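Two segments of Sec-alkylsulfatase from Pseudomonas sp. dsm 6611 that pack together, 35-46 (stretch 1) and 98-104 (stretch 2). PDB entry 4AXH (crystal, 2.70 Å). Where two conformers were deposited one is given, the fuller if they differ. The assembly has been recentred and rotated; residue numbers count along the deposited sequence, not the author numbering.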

# COMPACT_ATOMS: atom_id res chain seq x y z
N LYS A 35 -5.52 6.39 -36.98
CA LYS A 35 -4.60 5.66 -37.87
C LYS A 35 -4.87 4.14 -37.84
O LYS A 35 -5.19 3.62 -36.77
CB LYS A 35 -3.15 5.94 -37.49
CG LYS A 35 -2.86 7.41 -37.21
CD LYS A 35 -2.49 8.21 -38.47
CE LYS A 35 -3.29 9.49 -38.64
NZ LYS A 35 -3.09 10.43 -37.50
N PRO A 36 -4.77 3.41 -38.98
CA PRO A 36 -5.01 1.96 -38.93
C PRO A 36 -3.80 1.19 -38.39
O PRO A 36 -2.82 1.80 -37.91
CB PRO A 36 -5.33 1.62 -40.40
CG PRO A 36 -4.48 2.59 -41.19
CD PRO A 36 -4.36 3.84 -40.35
N ALA A 37 -3.87 -0.15 -38.45
CA ALA A 37 -2.80 -1.01 -37.97
C ALA A 37 -1.55 -0.84 -38.84
O ALA A 37 -1.62 -0.89 -40.08
CB ALA A 37 -3.25 -2.46 -37.97
N SER A 38 -0.41 -0.61 -38.19
CA SER A 38 0.85 -0.50 -38.90
C SER A 38 1.27 -1.91 -39.35
O SER A 38 0.65 -2.90 -38.94
CB SER A 38 1.91 0.18 -38.04
OG SER A 38 2.49 -0.69 -37.09
N ALA A 39 2.30 -2.01 -40.22
CA ALA A 39 2.77 -3.30 -40.72
C ALA A 39 3.19 -4.20 -39.55
O ALA A 39 2.87 -5.40 -39.54
CB ALA A 39 3.93 -3.08 -41.66
N ILE A 40 3.87 -3.60 -38.57
CA ILE A 40 4.45 -4.22 -37.39
C ILE A 40 3.36 -4.73 -36.42
O ILE A 40 3.43 -5.88 -36.00
CB ILE A 40 5.47 -3.28 -36.72
CG1 ILE A 40 6.49 -2.73 -37.75
CG2 ILE A 40 6.20 -3.98 -35.57
CD1 ILE A 40 6.03 -1.32 -38.54
N THR A 41 2.38 -3.85 -36.09
CA THR A 41 1.24 -4.12 -35.22
C THR A 41 0.46 -5.29 -35.78
O THR A 41 0.22 -6.24 -35.05
CB THR A 41 0.39 -2.83 -35.03
OG1 THR A 41 1.07 -1.94 -34.14
CG2 THR A 41 -1.01 -3.09 -34.50
N ALA A 42 0.10 -5.24 -37.07
CA ALA A 42 -0.65 -6.30 -37.72
C ALA A 42 0.08 -7.67 -37.67
O ALA A 42 -0.55 -8.70 -37.42
CB ALA A 42 -0.99 -5.91 -39.16
N ALA A 43 1.42 -7.67 -37.86
CA ALA A 43 2.28 -8.85 -37.79
C ALA A 43 2.31 -9.40 -36.36
O ALA A 43 2.14 -10.60 -36.16
CB ALA A 43 3.68 -8.50 -38.25
N LYS A 44 2.52 -8.51 -35.36
CA LYS A 44 2.56 -8.83 -33.93
C LYS A 44 1.25 -9.51 -33.46
O LYS A 44 1.30 -10.46 -32.68
CB LYS A 44 2.84 -7.57 -33.10
CG LYS A 44 3.58 -7.87 -31.80
CD LYS A 44 3.29 -6.82 -30.70
CE LYS A 44 4.00 -7.13 -29.39
NZ LYS A 44 5.38 -6.56 -29.35
N ASN A 45 0.08 -9.04 -33.96
CA ASN A 45 -1.22 -9.61 -33.61
C ASN A 45 -1.41 -10.97 -34.24
O ASN A 45 -1.85 -11.89 -33.55
CB ASN A 45 -2.37 -8.66 -33.94
CG ASN A 45 -2.51 -7.49 -32.98
OD1 ASN A 45 -2.09 -7.54 -31.82
ND2 ASN A 45 -3.12 -6.41 -33.45
N ALA A 46 -1.07 -11.11 -35.52
CA ALA A 46 -1.15 -12.40 -36.23
C ALA A 46 -0.26 -13.45 -35.54
O ALA A 46 -0.60 -14.64 -35.58
CB ALA A 46 -0.76 -12.24 -37.69
N ALA A 98 -9.64 -8.27 -35.91
CA ALA A 98 -9.16 -7.24 -36.82
C ALA A 98 -7.66 -7.08 -36.51
O ALA A 98 -7.19 -7.50 -35.44
CB ALA A 98 -9.90 -5.94 -36.54
N ASP A 99 -6.89 -6.47 -37.45
CA ASP A 99 -5.44 -6.23 -37.31
C ASP A 99 -5.19 -5.20 -36.19
O ASP A 99 -4.09 -5.16 -35.61
CB ASP A 99 -4.87 -5.72 -38.65
CG ASP A 99 -5.00 -6.69 -39.81
OD1 ASP A 99 -6.15 -7.05 -40.15
OD2 ASP A 99 -3.96 -7.06 -40.40
N THR A 100 -6.21 -4.36 -35.91
CA THR A 100 -6.23 -3.28 -34.91
C THR A 100 -6.65 -3.75 -33.49
O THR A 100 -6.80 -2.91 -32.60
CB THR A 100 -7.07 -2.12 -35.41
OG1 THR A 100 -8.41 -2.56 -35.53
CG2 THR A 100 -6.61 -1.57 -36.74
N VAL A 101 -6.85 -5.06 -33.28
CA VAL A 101 -7.14 -5.60 -31.95
C VAL A 101 -6.52 -6.98 -31.71
O VAL A 101 -6.70 -7.88 -32.51
CB VAL A 101 -8.56 -5.37 -31.33
CG1 VAL A 101 -9.65 -5.33 -32.38
CG2 VAL A 101 -8.86 -6.30 -30.18
N ASN A 102 -5.73 -7.08 -30.60
CA ASN A 102 -5.07 -8.28 -30.14
C ASN A 102 -6.07 -9.44 -30.14
O ASN A 102 -7.17 -9.30 -29.61
CB ASN A 102 -4.55 -8.06 -28.75
CG ASN A 102 -3.69 -9.20 -28.24
OD1 ASN A 102 -4.12 -10.36 -28.14
ND2 ASN A 102 -2.49 -8.87 -27.81
N PRO A 103 -5.70 -10.58 -30.77
CA PRO A 103 -6.65 -11.70 -30.90
C PRO A 103 -7.16 -12.29 -29.60
O PRO A 103 -8.30 -12.74 -29.60
CB PRO A 103 -5.90 -12.70 -31.79
CG PRO A 103 -4.89 -11.92 -32.48
CD PRO A 103 -4.46 -10.88 -31.50
N SER A 104 -6.34 -12.30 -28.52
CA SER A 104 -6.72 -12.79 -27.20
C SER A 104 -7.78 -11.88 -26.56
O SER A 104 -8.72 -12.37 -25.97
CB SER A 104 -5.49 -12.86 -26.29
OG SER A 104 -5.77 -13.46 -25.04

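The contact between residues 35-46 and 98-104 is small, burying 346 Å² in total, and joins the start of a helix to a turn that leads into a second helix. Lys 35 takes no part in it, and Pro 36 only borders it, its carbonyl carbon C lying 4.3 Å from CG2 of Thr 100.

Packing begins in earnest at Ala 37, whose CA-to-CB bond points toward the second stretch. Its CB lies 3.7 Å from CB of Asp 99 and also 3.7 Å from CG2 of Thr 100, while its backbone N approaches the same Thr 100 CG2 to 3.5 Å. The small methyl side chain suits a place where the backbones come close, with the CA atoms of Ala 37 and Thr 100 5.1 Å apart. Thr 100, with chi1 in the p well, contributes its methyl group to this contact, and its hydroxyl is hydrogen-bonded elsewhere in the structure.

Ser 38 does not reach the second stretch but organizes the helix that does. From the N-cap position, its OG accepts a weak hydrogen bond from Thr 41 N (3.3 Å), and its carbonyl O receives Ala 42 N at 3.0 Å. Ala 39 and Ile 40, on the first turn, are exposed and out of reach. Thr 41 makes a marginal contact through its methyl, CG2 lying 3.9 Å from Asp 99 O.

At Ala 42 the chains draw closest, its CA lying 4.8 Å from that of Asp 99. The CB of Ala 42 sits 3.4 Å from Asp 99 OD2, so a methyl group, rather than a polar partner, meets the carboxylate here.

Asn 45, one helical turn beyond Thr 41, is the centre of the contact. Buried and directed toward the second stretch, it has 96 Å² covered, the largest share of any residue. Its chi1 of -75° (m) places the amide beside the turn, where ND2 donates to Asp 99 O at 2.7 Å, the only hydrogen bond between the stretches. The acceptor lies within the type I turn from Ala 98 to Val 101, which is closed by Val 101 N to Ala 98 O at 3.3 Å. At the other end of the amide, OD1 of Asn 45 packs 3.5 Å from CA of Asn 102. That residue caps the second helix, its own OD1 accepting from Ser 104 N at 3.0 Å. Pro 103 completes the surface: its CG lies 3.2 Å from Asn 45 O, and its CD 3.9 Å from Asn 45 CB.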